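Putative NADH-flavin reductase (Streptococcus pneumoniae TIGR4, PDB 4R01) probably binds NAD(P)H through its Rossmann fold and, as a putative NADH-flavin reductase, may use it to reduce flavin. Local coordinates at residues A[4-9]-A[26-31]; A[102-107]-A[148-153]. All coordinates share one frame; numbering follows the deposited sequence.

In the fold
Both contacts are buried and both reach the same mixed sheet, on opposite sides of the centre of the chain, with about 24 Å between their centres and about 12 Å between nearest atoms. Contact 1 joins two neighbouring parallel strands, 3-7 and 27-32, and its chemistry is that of a sheet: a ladder of backbone hydrogen bonds with small and branched apolar side chains on both faces. Contact 2 sets the loop after strand 94-98 against the C-terminal end of strand 145-150; no hydrogen bond crosses it, and a few side chains meet at loose distances. Contact 1 is thus sheet core, whereas contact 2 is a buried loop laid against a strand end.

Contact 1 (A[4-9]-A[26-31]); sequences LAVIAA and HEVTAI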
loop_
_atom_site.group_PDB
_atom_site.type_symbol
_atom_site.label_atom_id
_atom_site.label_comp_id
_atom_site.label_asym_id
_atom_site.label_seq_id
_atom_site.Cartn_x
_atom_site.Cartn_y
_atom_site.Cartn_z
ATOM N N LEU A 4 -32.353 22.314 11.596
ATOM C CA LEU A 4 -30.970 21.946 11.867
ATOM C C LEU A 4 -30.084 23.152 12.143
ATOM O O LEU A 4 -30.249 24.213 11.542
ATOM C CB LEU A 4 -30.401 21.154 10.690
ATOM C CG LEU A 4 -31.265 19.985 10.215
ATOM C CD1 LEU A 4 -30.641 19.310 9.002
ATOM C CD2 LEU A 4 -31.482 18.992 11.344
ATOM N N ALA A 5 -29.142 22.976 13.062
ATOM C CA ALA A 5 -28.134 23.989 13.332
ATOM C C ALA A 5 -26.769 23.468 12.901
ATOM O O ALA A 5 -26.387 22.344 13.238
ATOM C CB ALA A 5 -28.126 24.364 14.804
ATOM N N VAL A 6 -26.040 24.280 12.143
ATOM C CA VAL A 6 -24.714 23.895 11.685
ATOM C C VAL A 6 -23.655 24.854 12.214
ATOM O O VAL A 6 -23.603 26.019 11.819
ATOM C CB VAL A 6 -24.634 23.846 10.148
ATOM C CG1 VAL A 6 -23.228 23.482 9.703
ATOM C CG2 VAL A 6 -25.645 22.854 9.596
ATOM N N ILE A 7 -22.819 24.354 13.118
ATOM C CA ILE A 7 -21.721 25.133 13.676
ATOM C C ILE A 7 -20.593 25.235 12.651
ATOM O O ILE A 7 -20.255 24.244 11.999
ATOM C CB ILE A 7 -21.194 24.511 14.990
ATOM C CG1 ILE A 7 -22.071 24.926 16.173
ATOM C CG2 ILE A 7 -19.765 24.950 15.266
ATOM C CD1 ILE A 7 -23.431 24.274 16.212
ATOM N N ALA A 8 -20.036 26.438 12.509
ATOM C CA ALA A 8 -18.988 26.734 11.529
ATOM C C ALA A 8 -19.485 26.510 10.104
ATOM O O ALA A 8 -18.855 25.806 9.316
ATOM C CB ALA A 8 -17.735 25.899 11.802
ATOM N N ALA A 9 -20.614 27.129 9.776
ATOM C CA ALA A 9 -21.246 26.948 8.474
ATOM C C ALA A 9 -20.495 27.664 7.354
ATOM O O ALA A 9 -20.788 27.461 6.177
ATOM C CB ALA A 9 -22.688 27.423 8.526
ATOM N N HIS A 26 -35.041 21.485 4.467
ATOM C CA HIS A 26 -34.971 21.743 5.902
ATOM C C HIS A 26 -34.688 23.216 6.179
ATOM O O HIS A 26 -34.083 23.899 5.354
ATOM C CB HIS A 26 -33.894 20.873 6.551
ATOM C CG HIS A 26 -34.001 19.421 6.204
ATOM N ND1 HIS A 26 -34.789 18.542 6.915
ATOM C CD2 HIS A 26 -33.416 18.693 5.225
ATOM C CE1 HIS A 26 -34.689 17.336 6.385
ATOM N NE2 HIS A 26 -33.863 17.401 5.358
ATOM N N GLU A 27 -35.126 23.707 7.336
ATOM C CA GLU A 27 -34.796 25.072 7.734
ATOM C C GLU A 27 -33.513 25.077 8.566
ATOM O O GLU A 27 -33.456 24.532 9.670
ATOM C CB GLU A 27 -35.964 25.734 8.486
ATOM C CG GLU A 27 -36.423 25.059 9.774
ATOM C CD GLU A 27 -37.561 25.816 10.448
ATOM O OE1 GLU A 27 -37.369 27.001 10.796
ATOM O OE2 GLU A 27 -38.647 25.227 10.633
ATOM N N VAL A 28 -32.474 25.689 8.009
ATOM C CA VAL A 28 -31.138 25.601 8.578
ATOM C C VAL A 28 -30.694 26.908 9.225
ATOM O O VAL A 28 -30.747 27.973 8.609
ATOM C CB VAL A 28 -30.105 25.196 7.503
ATOM C CG1 VAL A 28 -28.735 24.981 8.127
ATOM C CG2 VAL A 28 -30.563 23.941 6.775
ATOM N N THR A 29 -30.259 26.812 10.476
ATOM C CA THR A 29 -29.662 27.937 11.176
ATOM C C THR A 29 -28.147 27.818 11.131
ATOM O O THR A 29 -27.589 26.794 11.521
ATOM C CB THR A 29 -30.124 28.012 12.644
ATOM O OG1 THR A 29 -31.528 28.290 12.695
ATOM C CG2 THR A 29 -29.368 29.103 13.386
ATOM N N ALA A 30 -27.483 28.862 10.650
ATOM C CA ALA A 30 -26.027 28.874 10.621
ATOM C C ALA A 30 -25.464 29.567 11.852
ATOM O O ALA A 30 -25.776 30.725 12.124
ATOM C CB ALA A 30 -25.526 29.552 9.362
ATOM N N ILE A 31 -24.640 28.851 12.604
ATOM C CA ILE A 31 -23.939 29.448 13.728
ATOM C C ILE A 31 -22.500 29.712 13.312
ATOM O O ILE A 31 -21.712 28.783 13.134
ATOM C CB ILE A 31 -23.995 28.552 14.972
ATOM C CG1 ILE A 31 -25.454 28.340 15.387
ATOM C CG2 ILE A 31 -23.190 29.165 16.108
ATOM C CD1 ILE A 31 -25.637 27.500 16.630
#
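His26 starts the second segment by bringing its CB to within 4.4 Å of Leu4 CD1, while its ring nitrogens bond outside the pair, ND1 to Met2 N and NE2 to Glu196. At Glu27 the backbone takes over: its O accepts Leu4 N, with the donor tilted from the carbonyl plane. Val28 sits beside Leu4 in parallel register. Its CG1, anti to its own backbone N (chi1 -175°), reaches Val6 CG2 at 4.0 Å, on the face that helix 12-24 covers with Val18, Ala21 and Val22. Thr29 bonds strand 3-7 through both its N and its O: its N gives a 2.8 Å bond to Leu4 O, and its O takes Val6 N at 3.0 Å, both close to straight. That same O also receives a CA-H...O contact from Ala5. Ala30 turns back to the face of Val28, where its CB packs on Ala9 CB at 3.6 Å, just past the end of the first strand. Ile31 closes the ladder. Its N reaches Val6 O from above the carbonyl plane, and its O takes Ala8 N at 2.9 Å over a more bent N-H...O angle of 141°. On the other face Ile31 lies alongside Ile7, both side chains pointing the same way and meeting at their CD1 tips, 3.9 Å apart; Val62 and Ile44 of the flanking strands pack there too. Strand 3-7, helix 12-24 and strand 27-32 make the beta-alpha-beta crossover that opens a Rossmann fold, consistent with NAD(P)H binding.

Contact 2 (A[102-107]-A[148-153]); sequences GSLYID and FVSPAV
Ser103 and Leu104 bring an irregular loop over the end of strand 145-150 without pairing with it: the closest pair of CA atoms, Leu104 CA and Ser150 CA, is 7.7 Å apart, and no hydrogen bond crosses. Side chains bridge the gap, and most of the contact falls to Leu104 and Ser150. Leu104 has CG anti to its carbonyl carbon (chi1 -71°), and from there its two methyls reach different parts of the other segment. CD2 comes to 4.1 Å from Ser150 CB, touching the carbon of the serine, while CD1 extends to Pro151 O at 4.3 Å, just beyond the strand. Ser103 reaches two residues further back, to Phe148, as well as to Ser150. Its OG stands between its own backbone N and carbonyl carbon (chi1 65°) and lies 4.2 Å from Phe148 CE2, approaching that ring obliquely. The same OG is 4.1 Å from Ser150 OG, too far for a hydrogen bond. Ser150 OG is instead hydrogen-bonded to Gly100 O, so this buried hydroxyl ties the strand to the chain just ahead of the 102-107 loop. Phe148 and Ser103 both also pack on Leu135 of helix 125-138, which covers this side of the sheet. Arg204, on the adjoining strand 203-209, touches Leu104 and Ser150, and its NH2 bonds Ser103 O, giving the loop a polar hold on the sheet that the two segments themselves lack. The contact thus joins the loop after strand 94-98 to the C-terminal end of the neighbouring parallel strand 145-150; at such strand ends the loops of Rossmann folds usually line the dinucleotide site, though no bound ligand marks that site here.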
loop_
_atom_site.group_PDB
_atom_site.type_symbol
_atom_site.label_atom_id
_atom_site.label_comp_id
_atom_site.label_asym_id
_atom_site.label_seq_id
_atom_site.Cartn_x
_atom_site.Cartn_y
_atom_site.Cartn_z
ATOM N N GLY A 102 -8.653 9.306 10.562
ATOM C CA GLY A 102 -7.519 8.770 11.297
ATOM C C GLY A 102 -7.868 7.856 12.460
ATOM O O GLY A 102 -7.042 7.050 12.889
ATOM N N SER A 103 -9.093 7.974 12.965
ATOM C CA SER A 103 -9.520 7.217 14.138
ATOM C C SER A 103 -10.208 5.906 13.770
ATOM O O SER A 103 -10.665 5.172 14.645
ATOM C CB SER A 103 -10.463 8.058 14.997
ATOM O OG SER A 103 -11.670 8.323 14.302
ATOM N N LEU A 104 -10.304 5.631 12.475
ATOM C CA LEU A 104 -10.889 4.383 11.999
ATOM C C LEU A 104 -10.007 3.203 12.386
ATOM O O LEU A 104 -8.782 3.285 12.309
ATOM C CB LEU A 104 -11.088 4.427 10.481
ATOM C CG LEU A 104 -12.191 5.365 9.986
ATOM C CD1 LEU A 104 -12.066 5.621 8.491
ATOM C CD2 LEU A 104 -13.564 4.798 10.327
ATOM N N TYR A 105 -10.634 2.111 12.813
ATOM C CA TYR A 105 -9.909 0.886 13.142
ATOM C C TYR A 105 -9.448 0.164 11.879
ATOM O O TYR A 105 -10.149 0.160 10.867
ATOM C CB TYR A 105 -10.780 -0.048 13.986
ATOM C CG TYR A 105 -11.180 0.524 15.326
ATOM C CD1 TYR A 105 -10.359 0.380 16.436
ATOM C CD2 TYR A 105 -12.380 1.205 15.484
ATOM C CE1 TYR A 105 -10.722 0.897 17.666
ATOM C CE2 TYR A 105 -12.750 1.728 16.709
ATOM C CZ TYR A 105 -11.918 1.571 17.797
ATOM O OH TYR A 105 -12.285 2.089 19.019
ATOM N N ILE A 106 -8.273 -0.451 11.946
ATOM C CA ILE A 106 -7.693 -1.124 10.789
ATOM C C ILE A 106 -8.383 -2.452 10.461
ATOM O O ILE A 106 -8.407 -2.869 9.303
ATOM C CB ILE A 106 -6.188 -1.386 10.992
ATOM C CG1 ILE A 106 -5.961 -2.270 12.215
ATOM C CG2 ILE A 106 -5.433 -0.079 11.147
ATOM C CD1 ILE A 106 -4.530 -2.670 12.406
ATOM N N ASP A 107 -8.940 -3.114 11.473
ATOM C CA ASP A 107 -9.610 -4.395 11.253
ATOM C C ASP A 107 -10.602 -4.736 12.363
ATOM O O ASP A 107 -10.852 -3.928 13.260
ATOM C CB ASP A 107 -8.578 -5.522 11.102
ATOM C CG ASP A 107 -7.587 -5.578 12.254
ATOM O OD1 ASP A 107 -8.015 -5.544 13.425
ATOM O OD2 ASP A 107 -6.372 -5.658 11.985
ATOM N N PHE A 148 -20.685 10.332 15.342
ATOM C CA PHE A 148 -19.424 10.746 14.741
ATOM C C PHE A 148 -19.378 10.292 13.287
ATOM O O PHE A 148 -19.492 9.101 13.001
ATOM C CB PHE A 148 -18.248 10.156 15.522
ATOM C CG PHE A 148 -16.965 10.926 15.374
ATOM C CD1 PHE A 148 -16.763 12.100 16.086
ATOM C CD2 PHE A 148 -15.958 10.469 14.540
ATOM C CE1 PHE A 148 -15.584 12.809 15.962
ATOM C CE2 PHE A 148 -14.772 11.174 14.412
ATOM C CZ PHE A 148 -14.586 12.345 15.128
ATOM N N VAL A 149 -19.216 11.235 12.365
ATOM C CA VAL A 149 -19.232 10.893 10.949
ATOM C C VAL A 149 -17.852 11.040 10.315
ATOM O O VAL A 149 -17.471 12.119 9.864
ATOM C CB VAL A 149 -20.242 11.755 10.177
ATOM C CG1 VAL A 149 -20.363 11.269 8.743
ATOM C CG2 VAL A 149 -21.593 11.721 10.868
ATOM N N SER A 150 -17.107 9.939 10.288
ATOM C CA SER A 150 -15.778 9.926 9.690
ATOM C C SER A 150 -15.849 9.997 8.172
ATOM O O SER A 150 -16.629 9.280 7.548
ATOM C CB SER A 150 -15.012 8.670 10.115
ATOM O OG SER A 150 -14.544 8.781 11.445
ATOM N N PRO A 151 -15.032 10.872 7.570
ATOM C CA PRO A 151 -14.919 10.929 6.113
ATOM C C PRO A 151 -13.923 9.885 5.631
ATOM O O PRO A 151 -13.410 9.114 6.446
ATOM C CB PRO A 151 -14.402 12.344 5.864
ATOM C CG PRO A 151 -13.534 12.610 7.054
ATOM C CD PRO A 151 -14.158 11.862 8.223
ATOM N N ALA A 152 -13.647 9.862 4.332
ATOM C CA ALA A 152 -12.654 8.946 3.794
ATOM C C ALA A 152 -11.254 9.474 4.079
ATOM O O ALA A 152 -11.096 10.587 4.579
ATOM C CB ALA A 152 -12.860 8.750 2.309
ATOM N N VAL A 153 -10.243 8.670 3.764
ATOM C CA VAL A 153 -8.855 9.067 3.971
ATOM C C VAL A 153 -8.537 10.327 3.181
ATOM O O VAL A 153 -7.999 11.294 3.719
ATOM C CB VAL A 153 -7.886 7.945 3.562
ATOM C CG1 VAL A 153 -6.447 8.440 3.609
ATOM C CG2 VAL A 153 -8.082 6.735 4.460
#